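Local atomic coordinates of periplasmic solute binding protein (Pectobacterium atrosepticum, PDB entry 4RY1), a protein that probably captures a sugar in the periplasm and hands it to an ABC-type membrane importer, as a member of the bacterial solute-binding protein 1 family. Residues 24-29 / 306-311; 86-91 / 298-303; 314-319 / 329-334. All coordinates share one frame; numbering follows the deposited sequence. Where two conformers were deposited one is given.

Contact 1: residues 24-29 / 306-311; sequences NAFQKA and MNFMLS
Phe26 and Phe308 form the aromatic part of this contact, an offset edge-to-face pair with ring centroids 5.6 Å apart and planes turned 75° against each other. The edge belongs to Phe26: its CD1 comes down on the root of the other side chain, 3.6 Å from Phe308 CB, and CG of Phe308 lies in the plane of the Phe26 ring. Phe308 offers its face, and that face also takes a CH-pi contact, with Phe26 CA 3.8 Å from the ring centroid and almost straight above it. Both phenylalanines hold CG opposite the backbone N. In Phe308 this torsion (chi1 -170°) carries the ring out against the backbone of helix 13-29, where its CZ lies 3.5 Å from Ala25 C.

Helix 13-29 is the crossover helix between the parallel strands 3-10 and 33-40, a beta-alpha-beta unit of the alpha/beta fold of periplasmic binding proteins. Helix 299-310 packs beside it, the axes of the two short segments 10.1 Å apart at closest approach and at 122°. Met306 turns the other way, onto Phe290 and Ile292 of strand 284-292, so that helix 299-310 touches the sheet with one side and helix 13-29 with another.

The remaining contacts are apolar, methyl against ring. Ala25 CB lies 3.7 Å from Phe308 CE1, and one turn later the methyl of Ala29 meets Phe308 CE2 at 4.0 Å. These small residues let the large ring settle close to the helix. Beyond the two segments, the Phe26 side chain also touches Met304 and Leu305 of helix 299-310.

Contact 2: residues 86-91 / 298-303; sequences KDILGL and HPKEAA
Ala303 N donates to Pro299 O over 2.9 Å, an ordinary helical bond that fixes Ala303 in the first turns of helix 299-310 and presents its methyl to Ile88 and Leu89. These two branched side chains share that methyl between them: Ile88 CG2 approaches it to 3.8 Å, while CD2 of Leu89 stands 3.9 Å from Ala303 CB. The same Leu89 branch also lies against the Ala303 carbonyl, with CD2 3.5 Å from O.

Ile88 works in two directions. Its CG2, placed opposite the backbone N, bears on Ala303, whereas CG1 runs out beside the N (chi1 -68°) and sends CD1 toward Lys300. There the lysine chain, extended as far as CE and bent at its last torsion (chi4 -62°), crosses the isoleucine at about a right angle and sets NZ only 3.3 Å from Ile88 CD1. Leu89, which is buried, also meets Leu111 of strand 107-123 and Met306 farther along the partner helix.

The short helix 86-89 stops right after this pair. Gly90, with positive phi, is the C-prime residue of a Schellman motif, in which Leu91 N reaches Lys86 O at 3.2 Å and a weak bond joins Gly90 N to Asp87 O. The chain is thereby turned away toward Leu91, itself packed on Leu108 and Leu111.

No hydrogen bond passes between the segments, so their fit rests on methyl groups meeting around Ala303, and the ammonium of exposed Lys300 borders this apolar patch and gains no hydrogen bond from 86-91.

Contact 3: residues 314-319 / 329-334; sequences EGVKAL and PKAQKL
Val316 straddles Ala331 with both branches, CG2 coming to 3.6 Å from Ala331 CB and CG1 to 3.8 Å from the same methyl. Its first torsion (chi1 167°) explains the fit: CG1 stands opposite the backbone N and CG2 opposite the carbonyl carbon, so the fork opens toward the partner helix. CG1 also brushes the carbonyl O of Ala331.

One turn on, Leu334 reaches back with a single branch. With CG opposite the backbone N and CD2 opposite CA, the chain is drawn out to its full length, putting CD2 4.1 Å from Val316 CG1 and 4.0 Å from Lys317 CG.

Lys317 crosses that leucine at about a right angle, touching it with the aliphatic base of its chain. A bend at chi3 (-73°) then leads its NZ to Glu314 OE2, 3.3 Å away, in a salt bridge within its own helix, its hydrogen bond weak. Ile338 also touches Lys317.

The segments' axes pass 9.9 Å apart at 62°. Helix 313-319 and helix 329-337, joined by nine residues without helix or strand, are two consecutive helices packed across the loop that joins them, closed by Val316, Ala331, Leu334 and the aliphatic base of Lys317.

Helix 299-310 ties the set together: its first turns enter contact 2 and its last enter contact 1, their centres about 12 Å apart, with Met306 CB against Leu89 CD2. Along the chain, contact 2 is nested inside the loop closed by contact 1. Contact 3 follows in series, its centre about 11 Å from contact 1 and about 18 Å from contact 2. Helix 313-319 comes next after helix 299-310 and touches contact 1, where Gly315 N lies 3.6 Å from Phe308 CE1. Contacts 2 and 3 do not touch, their nearest atoms about 8 Å apart. Contacts 1 and 2 bring far-apart regions onto helix 299-310, which also touches strands 107-123 and 284-292; contact 3 is local.

Contact 1: residues 24-29 / 306-311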
ATOM      1  N   ASN A  24       6.857  -3.432 -25.604  1.00 10.31           N
ATOM      2  CA  ASN A  24       7.129  -3.199 -27.015  1.00 10.36           C
ATOM      3  C   ASN A  24       8.516  -2.578 -27.245  1.00 11.59           C
ATOM      4  O   ASN A  24       9.219  -2.934 -28.218  1.00 13.46           O
ATOM      5  CB  ASN A  24       6.031  -2.346 -27.675  1.00 11.05           C
ATOM      6  CG  ASN A  24       4.765  -3.146 -27.909  1.00 12.33           C
ATOM      7  OD1 ASN A  24       4.814  -4.305 -28.334  1.00 15.50           O
ATOM      8  ND2 ASN A  24       3.623  -2.539 -27.636  1.00 12.08           N
ATOM      9  N   ALA A  25       8.894  -1.632 -26.387  1.00 11.03           N
ATOM     10  CA  ALA A  25      10.225  -1.026 -26.481  1.00 12.76           C
ATOM     11  C   ALA A  25      11.301  -2.081 -26.199  1.00 13.33           C
ATOM     12  O   ALA A  25      12.337  -2.116 -26.864  1.00 13.46           O
ATOM     13  CB  ALA A  25      10.319   0.171 -25.535  1.00 14.34           C
ATOM     14  N   PHE A  26      11.047  -2.949 -25.226  1.00 12.28           N
ATOM     15  CA  PHE A  26      11.984  -4.039 -24.944  1.00 11.66           C
ATOM     16  C   PHE A  26      12.176  -4.946 -26.147  1.00 11.40           C
ATOM     17  O   PHE A  26      13.309  -5.325 -26.466  1.00 13.12           O
ATOM     18  CB  PHE A  26      11.491  -4.851 -23.740  1.00 11.16           C
ATOM     19  CG  PHE A  26      12.328  -6.062 -23.441  1.00 12.73           C
ATOM     20  CD1 PHE A  26      13.537  -5.957 -22.779  1.00 11.83           C
ATOM     21  CD2 PHE A  26      11.910  -7.325 -23.838  1.00 14.39           C
ATOM     22  CE1 PHE A  26      14.301  -7.090 -22.494  1.00 13.52           C
ATOM     23  CE2 PHE A  26      12.693  -8.433 -23.590  1.00 14.97           C
ATOM     24  CZ  PHE A  26      13.877  -8.318 -22.900  1.00 12.84           C
ATOM     25  N   GLN A  27      11.072  -5.283 -26.803  1.00 12.06           N
ATOM     26  CA  GLN A  27      11.118  -6.153 -27.984  1.00 13.63           C
ATOM     27  C   GLN A  27      11.870  -5.516 -29.153  1.00 14.83           C
ATOM     28  O   GLN A  27      12.589  -6.191 -29.878  1.00 15.63           O
ATOM     29  CB  GLN A  27       9.708  -6.622 -28.350  1.00 14.38           C
ATOM     30  CG  GLN A  27       9.195  -7.647 -27.322  1.00 15.02           C
ATOM     31  CD  GLN A  27       7.886  -8.305 -27.666  1.00 19.18           C
ATOM     32  OE1 GLN A  27       7.799  -9.526 -27.738  1.00 30.69           O
ATOM     33  NE2 GLN A  27       6.884  -7.525 -27.882  1.00 27.44           N
ATOM     34  N   LYS A  28      11.711  -4.218 -29.320  1.00 14.63           N
ATOM     35  CA  LYS A  28      12.474  -3.484 -30.338  1.00 15.94           C
ATOM     36  C   LYS A  28      13.977  -3.587 -30.089  1.00 15.50           C
ATOM     37  O   LYS A  28      14.758  -3.792 -31.018  1.00 19.89           O
ATOM     38  CB  LYS A  28      12.041  -2.011 -30.354  1.00 18.89           C
ATOM     39  CG  LYS A  28      12.679  -1.142 -31.400  1.00 26.22           C
ATOM     40  CD  LYS A  28      11.966   0.199 -31.486  1.00 38.78           C
ATOM     41  CE  LYS A  28      12.615   1.116 -32.512  1.00 74.16           C
ATOM     42  NZ  LYS A  28      14.070   1.324 -32.263  1.00 71.68           N
ATOM     43  N   ALA A  29      14.356  -3.486 -28.824  1.00 14.39           N
ATOM     44  CA  ALA A  29      15.769  -3.512 -28.407  1.00 15.88           C
ATOM     45  C   ALA A  29      16.307  -4.943 -28.393  1.00 16.81           C
ATOM     46  O   ALA A  29      17.507  -5.144 -28.450  1.00 19.83           O
ATOM     47  CB  ALA A  29      15.951  -2.886 -27.026  1.00 17.81           C
ATOM     48  N   MET A 306      13.119  -7.005 -16.754  1.00 10.53           N
ATOM     49  CA  MET A 306      12.977  -6.241 -15.513  1.00 10.99           C
ATOM     50  C   MET A 306      13.903  -5.014 -15.515  1.00 11.72           C
ATOM     51  O   MET A 306      13.468  -3.887 -15.215  1.00 12.04           O
ATOM     52  CB  MET A 306      13.252  -7.107 -14.293  1.00 11.54           C
ATOM     53  CG  MET A 306      12.167  -8.148 -14.059  1.00 11.18           C
ATOM     54  SD  MET A 306      12.591  -9.504 -12.849  1.00  7.84           S
ATOM     55  CE  MET A 306      13.177  -8.535 -11.452  1.00 13.45           C
ATOM     56  N   ASN A 307      15.163  -5.219 -15.877  1.00 11.38           N
ATOM     57  CA  ASN A 307      16.089  -4.095 -15.955  1.00 12.09           C
ATOM     58  C   ASN A 307      15.620  -3.063 -16.968  1.00 11.68           C
ATOM     59  O   ASN A 307      15.745  -1.861 -16.752  1.00 12.91           O
ATOM     60  CB  ASN A 307      17.481  -4.567 -16.305  1.00 13.56           C
ATOM     61  CG  ASN A 307      18.447  -3.419 -16.415  1.00 14.06           C
ATOM     62  OD1 ASN A 307      18.893  -2.872 -15.400  1.00 19.34           O
ATOM     63  ND2 ASN A 307      18.765  -3.040 -17.631  1.00 17.13           N
ATOM     64  N   PHE A 308      15.098  -3.524 -18.093  1.00 11.57           N
ATOM     65  CA  PHE A 308      14.639  -2.602 -19.121  1.00 12.67           C
ATOM     66  C   PHE A 308      13.538  -1.696 -18.587  1.00 11.69           C
ATOM     67  O   PHE A 308      13.547  -0.470 -18.791  1.00 13.01           O
ATOM     68  CB  PHE A 308      14.194  -3.366 -20.373  1.00 12.17           C
ATOM     69  CG  PHE A 308      13.924  -2.479 -21.550  1.00 11.88           C
ATOM     70  CD1 PHE A 308      12.684  -1.897 -21.730  1.00 12.38           C
ATOM     71  CD2 PHE A 308      14.937  -2.183 -22.445  1.00 14.23           C
ATOM     72  CE1 PHE A 308      12.448  -1.065 -22.793  1.00 14.42           C
ATOM     73  CE2 PHE A 308      14.703  -1.349 -23.522  1.00 14.15           C
ATOM     74  CZ  PHE A 308      13.450  -0.797 -23.696  1.00 15.45           C
ATOM     75  N   MET A 309      12.590  -2.303 -17.885  1.00 11.01           N
ATOM     76  CA  MET A 309      11.461  -1.562 -17.292  0.50 10.62           C
ATOM     77  C   MET A 309      11.873  -0.569 -16.190  1.00 10.75           C
ATOM     78  O   MET A 309      11.329   0.534 -16.097  1.00 11.57           O
ATOM     79  CB  MET A 309      10.408  -2.546 -16.734  0.50 10.85           C
ATOM     80  CG  MET A 309       9.659  -3.346 -17.806  0.50 11.53           C
ATOM     81  SD  MET A 309       8.298  -4.426 -17.159  0.50  9.76           S
ATOM     82  CE  MET A 309       7.280  -4.532 -18.638  0.50 19.38           C
ATOM     83  N   LEU A 310      12.816  -0.973 -15.355  1.00 11.78           N
ATOM     84  CA  LEU A 310      13.147  -0.214 -14.139  1.00 11.99           C
ATOM     85  C   LEU A 310      14.328   0.745 -14.269  1.00 12.44           C
ATOM     86  O   LEU A 310      14.466   1.680 -13.479  1.00 14.71           O
ATOM     87  CB  LEU A 310      13.369  -1.167 -12.961  1.00 12.20           C
ATOM     88  CG  LEU A 310      12.175  -2.042 -12.565  1.00 15.38           C
ATOM     89  CD1 LEU A 310      12.496  -2.813 -11.278  1.00 16.33           C
ATOM     90  CD2 LEU A 310      10.869  -1.285 -12.462  1.00 15.45           C
ATOM     91  N   SER A 311      15.174   0.501 -15.248  1.00 11.97           N
ATOM     92  CA  SER A 311      16.432   1.249 -15.386  1.00 13.74           C
ATOM     93  C   SER A 311      16.715   1.791 -16.768  1.00 14.16           C
ATOM     94  O   SER A 311      17.369   2.833 -16.877  1.00 17.08           O
ATOM     95  CB  SER A 311      17.595   0.372 -14.895  1.00 16.14           C
ATOM     96  OG  SER A 311      17.432   0.024 -13.509  1.00 17.86           O
TER

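Contact 2: residues 86-91 / 298-303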
ATOM      1  N   LYS A  86      22.721 -10.069 -10.510  1.00 19.14           N
ATOM      2  CA  LYS A  86      23.132  -8.752 -10.009  1.00 21.39           C
ATOM      3  C   LYS A  86      23.560  -7.791 -11.122  1.00 19.61           C
ATOM      4  O   LYS A  86      23.185  -6.613 -11.110  1.00 21.77           O
ATOM      5  CB  LYS A  86      24.254  -8.880  -8.967  1.00 35.45           C
ATOM      6  CG  LYS A  86      24.899  -7.536  -8.653  1.00 72.35           C
ATOM      7  CD  LYS A  86      25.557  -7.461  -7.287  1.00 84.43           C
ATOM      8  CE  LYS A  86      25.198  -6.148  -6.594  1.00137.85           C
ATOM      9  NZ  LYS A  86      24.586  -6.337  -5.247  1.00 93.83           N
ATOM     10  N   ASP A  87      24.365  -8.274 -12.062  1.00 20.06           N
ATOM     11  CA  ASP A  87      24.915  -7.394 -13.110  1.00 21.67           C
ATOM     12  C   ASP A  87      23.871  -6.955 -14.137  1.00 20.95           C
ATOM     13  O   ASP A  87      23.798  -5.775 -14.508  1.00 22.49           O
ATOM     14  CB  ASP A  87      26.106  -8.051 -13.807  1.00 25.33           C
ATOM     15  CG  ASP A  87      27.296  -8.220 -12.887  1.00 42.38           C
ATOM     16  OD1 ASP A  87      27.487  -7.373 -11.992  1.00 35.69           O
ATOM     17  OD2 ASP A  87      28.036  -9.209 -13.055  1.00 66.84           O
ATOM     18  N   ILE A  88      23.061  -7.904 -14.585  1.00 17.67           N
ATOM     19  CA  ILE A  88      21.983  -7.603 -15.533  1.00 16.79           C
ATOM     20  C   ILE A  88      20.981  -6.633 -14.903  1.00 16.09           C
ATOM     21  O   ILE A  88      20.567  -5.654 -15.538  1.00 17.65           O
ATOM     22  CB  ILE A  88      21.271  -8.886 -16.016  1.00 18.46           C
ATOM     23  CG1 ILE A  88      22.197  -9.742 -16.883  1.00 25.57           C
ATOM     24  CG2 ILE A  88      19.984  -8.542 -16.777  1.00 18.21           C
ATOM     25  CD1 ILE A  88      22.387  -9.249 -18.291  1.00 31.65           C
ATOM     26  N   LEU A  89      20.620  -6.885 -13.649  1.00 15.71           N
ATOM     27  CA  LEU A  89      19.660  -6.018 -12.952  1.00 15.16           C
ATOM     28  C   LEU A  89      20.243  -4.674 -12.489  1.00 18.90           C
ATOM     29  O   LEU A  89      19.512  -3.740 -12.209  1.00 21.59           O
ATOM     30  CB  LEU A  89      19.047  -6.747 -11.754  1.00 14.66           C
ATOM     31  CG  LEU A  89      18.187  -7.968 -12.102  1.00 15.19           C
ATOM     32  CD1 LEU A  89      17.894  -8.786 -10.858  1.00 15.90           C
ATOM     33  CD2 LEU A  89      16.914  -7.516 -12.809  1.00 14.98           C
ATOM     34  N   GLY A  90      21.557  -4.575 -12.400  1.00 17.50           N
ATOM     35  CA  GLY A  90      22.155  -3.363 -11.860  1.00 19.06           C
ATOM     36  C   GLY A  90      21.731  -3.103 -10.432  1.00 19.68           C
ATOM     37  O   GLY A  90      21.323  -2.004 -10.089  1.00 20.35           O
ATOM     38  N   LEU A  91      21.826  -4.137  -9.594  1.00 17.47           N
ATOM     39  CA  LEU A  91      21.325  -4.039  -8.219  1.00 17.61           C
ATOM     40  C   LEU A  91      21.980  -2.900  -7.423  1.00 19.64           C
ATOM     41  O   LEU A  91      21.353  -2.329  -6.539  1.00 21.50           O
ATOM     42  CB  LEU A  91      21.460  -5.370  -7.480  1.00 17.32           C
ATOM     43  CG  LEU A  91      20.557  -6.499  -8.005  1.00 16.33           C
ATOM     44  CD1 LEU A  91      20.724  -7.745  -7.159  1.00 19.88           C
ATOM     45  CD2 LEU A  91      19.085  -6.096  -8.034  1.00 17.95           C
ATOM     46  N   HIS A 298      14.448 -19.223 -18.530  1.00 14.54           N
ATOM     47  CA  HIS A 298      15.093 -18.042 -19.114  1.00 15.68           C
ATOM     48  C   HIS A 298      15.267 -16.918 -18.063  1.00 15.23           C
ATOM     49  O   HIS A 298      14.843 -15.784 -18.286  1.00 14.31           O
ATOM     50  CB  HIS A 298      14.237 -17.526 -20.288  1.00 17.03           C
ATOM     51  CG  HIS A 298      14.012 -18.524 -21.380  1.00 18.76           C
ATOM     52  ND1 HIS A 298      15.016 -18.944 -22.220  1.00 25.05           N
ATOM     53  CD2 HIS A 298      12.890 -19.163 -21.782  1.00 25.42           C
ATOM     54  CE1 HIS A 298      14.531 -19.825 -23.078  1.00 28.41           C
ATOM     55  NE2 HIS A 298      13.242 -19.974 -22.835  1.00 26.23           N
ATOM     56  N   PRO A 299      15.899 -17.211 -16.918  1.00 14.85           N
ATOM     57  CA  PRO A 299      16.017 -16.180 -15.892  1.00 14.68           C
ATOM     58  C   PRO A 299      16.828 -14.967 -16.331  1.00 14.31           C
ATOM     59  O   PRO A 299      16.548 -13.855 -15.923  1.00 15.26           O
ATOM     60  CB  PRO A 299      16.722 -16.913 -14.742  1.00 17.71           C
ATOM     61  CG  PRO A 299      17.456 -18.042 -15.408  1.00 16.88           C
ATOM     62  CD  PRO A 299      16.490 -18.481 -16.469  1.00 16.17           C
ATOM     63  N   LYS A 300      17.819 -15.173 -17.178  1.00 15.01           N
ATOM     64  CA  LYS A 300      18.576 -14.045 -17.688  1.00 14.79           C
ATOM     65  C   LYS A 300      17.689 -13.069 -18.486  1.00 14.00           C
ATOM     66  O   LYS A 300      17.713 -11.859 -18.260  1.00 13.55           O
ATOM     67  CB  LYS A 300      19.710 -14.554 -18.546  1.00 16.69           C
ATOM     68  CG  LYS A 300      20.548 -13.446 -19.092  1.00 21.79           C
ATOM     69  CD  LYS A 300      21.684 -14.016 -19.904  1.00 34.40           C
ATOM     70  CE  LYS A 300      22.843 -13.068 -19.798  1.00 83.29           C
ATOM     71  NZ  LYS A 300      22.405 -11.774 -20.385  1.00 91.52           N
ATOM     72  N   GLU A 301      16.917 -13.599 -19.422  1.00 13.38           N
ATOM     73  CA  GLU A 301      16.007 -12.794 -20.250  1.00 13.39           C
ATOM     74  C   GLU A 301      14.916 -12.145 -19.399  1.00 13.34           C
ATOM     75  O   GLU A 301      14.551 -10.983 -19.620  1.00 12.84           O
ATOM     76  CB  GLU A 301      15.418 -13.643 -21.393  1.00 15.01           C
ATOM     77  CG  GLU A 301      16.426 -14.046 -22.467  1.00 15.63           C
ATOM     78  CD  GLU A 301      17.280 -15.265 -22.165  1.00 20.86           C
ATOM     79  OE1 GLU A 301      17.138 -15.920 -21.107  1.00 18.04           O
ATOM     80  OE2 GLU A 301      18.135 -15.544 -23.025  1.00 32.19           O
ATOM     81  N   ALA A 302      14.421 -12.873 -18.416  1.00 12.86           N
ATOM     82  CA  ALA A 302      13.476 -12.306 -17.450  1.00 11.51           C
ATOM     83  C   ALA A 302      14.089 -11.089 -16.737  1.00 11.57           C
ATOM     84  O   ALA A 302      13.470 -10.018 -16.648  1.00 12.01           O
ATOM     85  CB  ALA A 302      13.061 -13.379 -16.427  1.00 11.87           C
ATOM     86  N   ALA A 303      15.308 -11.251 -16.253  1.00 11.97           N
ATOM     87  CA  ALA A 303      16.040 -10.154 -15.621  1.00 12.58           C
ATOM     88  C   ALA A 303      16.280  -8.992 -16.591  1.00 12.42           C
ATOM     89  O   ALA A 303      16.216  -7.821 -16.187  1.00 12.47           O
ATOM     90  CB  ALA A 303      17.360 -10.639 -15.065  1.00 13.09           C
TER

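Contact 3: residues 314-319 / 329-334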
ATOM      1  N   GLU A 314      14.275   3.993 -22.026  1.00 12.54           N
ATOM      2  CA  GLU A 314      13.099   3.746 -22.857  1.00 13.83           C
ATOM      3  C   GLU A 314      11.977   3.055 -22.049  1.00 13.49           C
ATOM      4  O   GLU A 314      10.794   3.383 -22.179  1.00 13.70           O
ATOM      5  CB  GLU A 314      13.472   2.918 -24.106  1.00 16.09           C
ATOM      6  CG  GLU A 314      14.341   3.712 -25.068  1.00 21.44           C
ATOM      7  CD  GLU A 314      13.722   5.040 -25.468  1.00 45.44           C
ATOM      8  OE1 GLU A 314      12.548   5.025 -25.892  1.00 39.36           O
ATOM      9  OE2 GLU A 314      14.406   6.097 -25.350  1.00 37.35           O
ATOM     10  N   GLY A 315      12.351   2.128 -21.181  1.00 11.25           N
ATOM     11  CA  GLY A 315      11.351   1.473 -20.341  1.00 10.14           C
ATOM     12  C   GLY A 315      10.828   2.384 -19.260  1.00 10.67           C
ATOM     13  O   GLY A 315       9.637   2.418 -18.956  1.00 11.05           O
ATOM     14  N   VAL A 316      11.746   3.141 -18.679  1.00 11.07           N
ATOM     15  CA  VAL A 316      11.391   4.107 -17.661  1.00 11.06           C
ATOM     16  C   VAL A 316      10.411   5.157 -18.204  1.00 11.31           C
ATOM     17  O   VAL A 316       9.407   5.477 -17.571  1.00 11.08           O
ATOM     18  CB  VAL A 316      12.663   4.761 -17.056  1.00 12.26           C
ATOM     19  CG1 VAL A 316      12.312   5.971 -16.226  1.00 10.64           C
ATOM     20  CG2 VAL A 316      13.437   3.753 -16.211  1.00 13.22           C
ATOM     21  N   LYS A 317      10.693   5.682 -19.389  1.00 10.31           N
ATOM     22  CA  LYS A 317       9.783   6.666 -19.979  1.00 11.46           C
ATOM     23  C   LYS A 317       8.426   6.046 -20.310  1.00 11.35           C
ATOM     24  O   LYS A 317       7.384   6.661 -20.122  1.00 12.50           O
ATOM     25  CB  LYS A 317      10.423   7.303 -21.197  1.00 12.09           C
ATOM     26  CG  LYS A 317      11.526   8.270 -20.808  1.00 17.07           C
ATOM     27  CD  LYS A 317      12.064   8.990 -22.031  1.00 20.78           C
ATOM     28  CE  LYS A 317      12.909   8.111 -22.910  1.00 20.71           C
ATOM     29  NZ  LYS A 317      13.388   8.912 -24.076  1.00 23.42           N
ATOM     30  N   ALA A 318       8.438   4.793 -20.761  1.00 10.95           N
ATOM     31  CA  ALA A 318       7.180   4.128 -21.091  1.00 10.71           C
ATOM     32  C   ALA A 318       6.285   3.979 -19.865  1.00 10.60           C
ATOM     33  O   ALA A 318       5.090   4.214 -19.926  1.00 11.29           O
ATOM     34  CB  ALA A 318       7.452   2.768 -21.728  1.00 12.52           C
ATOM     35  N   LEU A 319       6.882   3.549 -18.765  1.00  9.58           N
ATOM     36  CA  LEU A 319       6.121   3.293 -17.542  1.00 10.59           C
ATOM     37  C   LEU A 319       5.755   4.555 -16.777  1.00 10.80           C
ATOM     38  O   LEU A 319       4.773   4.581 -16.056  1.00 11.20           O
ATOM     39  CB  LEU A 319       6.870   2.334 -16.621  1.00  9.87           C
ATOM     40  CG  LEU A 319       6.837   0.894 -17.109  1.00 11.56           C
ATOM     41  CD1 LEU A 319       7.777  -0.015 -16.339  1.00 13.57           C
ATOM     42  CD2 LEU A 319       5.422   0.345 -16.986  1.00 14.68           C
ATOM     43  N   PRO A 329      17.007   5.614  -8.340  1.00 14.81           N
ATOM     44  CA  PRO A 329      17.064   7.077  -8.362  1.00 16.41           C
ATOM     45  C   PRO A 329      17.385   7.651  -9.746  1.00 14.09           C
ATOM     46  O   PRO A 329      16.972   8.762 -10.029  1.00 14.93           O
ATOM     47  CB  PRO A 329      18.172   7.430  -7.349  1.00 20.42           C
ATOM     48  CG  PRO A 329      18.943   6.185  -7.152  1.00 22.70           C
ATOM     49  CD  PRO A 329      18.025   5.032  -7.444  1.00 15.78           C
ATOM     50  N   LYS A 330      18.108   6.921 -10.588  1.00 14.48           N
ATOM     51  CA  LYS A 330      18.412   7.412 -11.944  1.00 15.95           C
ATOM     52  C   LYS A 330      17.142   7.498 -12.776  1.00 14.75           C
ATOM     53  O   LYS A 330      16.997   8.363 -13.634  1.00 13.49           O
ATOM     54  CB  LYS A 330      19.435   6.521 -12.644  1.00 18.50           C
ATOM     55  CG  LYS A 330      20.765   6.504 -11.926  1.00 22.91           C
ATOM     56  CD  LYS A 330      21.726   5.587 -12.648  1.00 29.46           C
ATOM     57  CE  LYS A 330      23.140   5.779 -12.138  1.00 37.83           C
ATOM     58  NZ  LYS A 330      24.015   4.741 -12.746  1.00 51.09           N
ATOM     59  N   ALA A 331      16.222   6.573 -12.526  1.00 12.57           N
ATOM     60  CA  ALA A 331      14.931   6.578 -13.205  1.00 11.95           C
ATOM     61  C   ALA A 331      14.103   7.770 -12.748  1.00 11.30           C
ATOM     62  O   ALA A 331      13.505   8.475 -13.594  1.00 12.48           O
ATOM     63  CB  ALA A 331      14.192   5.266 -12.983  1.00 12.40           C
ATOM     64  N   GLN A 332      14.113   8.053 -11.444  1.00 12.30           N
ATOM     65  CA  GLN A 332      13.440   9.264 -10.972  1.00 12.17           C
ATOM     66  C   GLN A 332      14.043  10.499 -11.616  1.00 12.36           C
ATOM     67  O   GLN A 332      13.295  11.388 -12.001  1.00 13.82           O
ATOM     68  CB  GLN A 332      13.505   9.457  -9.460  1.00 13.84           C
ATOM     69  CG  GLN A 332      12.581   8.543  -8.713  1.00 16.20           C
ATOM     70  CD  GLN A 332      12.536   8.845  -7.226  1.00 17.55           C
ATOM     71  OE1 GLN A 332      12.544  10.003  -6.793  1.00 20.59           O
ATOM     72  NE2 GLN A 332      12.434   7.800  -6.437  1.00 19.79           N
ATOM     73  N   LYS A 333      15.374  10.567 -11.695  1.00 12.54           N
ATOM     74  CA  LYS A 333      16.020  11.772 -12.238  1.00 13.69           C
ATOM     75  C   LYS A 333      15.571  11.974 -13.674  1.00 12.65           C
ATOM     76  O   LYS A 333      15.267  13.109 -14.083  1.00 13.96           O
ATOM     77  CB  LYS A 333      17.548  11.680 -12.122  1.00 14.88           C
ATOM     78  CG  LYS A 333      18.311  12.797 -12.817  1.00 20.78           C
ATOM     79  CD  LYS A 333      18.259  14.184 -12.210  1.00 38.85           C
ATOM     80  CE  LYS A 333      19.454  15.047 -12.687  1.00 36.43           C
ATOM     81  NZ  LYS A 333      19.812  15.012 -14.145  1.00 24.10           N
ATOM     82  N   LEU A 334      15.526  10.893 -14.456  1.00 11.09           N
ATOM     83  CA  LEU A 334      15.063  10.987 -15.847  1.00 11.81           C
ATOM     84  C   LEU A 334      13.661  11.540 -15.943  1.00 12.03           C
ATOM     85  O   LEU A 334      13.384  12.439 -16.740  1.00 12.55           O
ATOM     86  CB  LEU A 334      15.173   9.644 -16.574  1.00 12.50           C
ATOM     87  CG  LEU A 334      14.667   9.635 -18.006  1.00 13.07           C
ATOM     88  CD1 LEU A 334      15.392  10.619 -18.904  1.00 13.94           C
ATOM     89  CD2 LEU A 334      14.824   8.232 -18.574  1.00 14.14           C
TER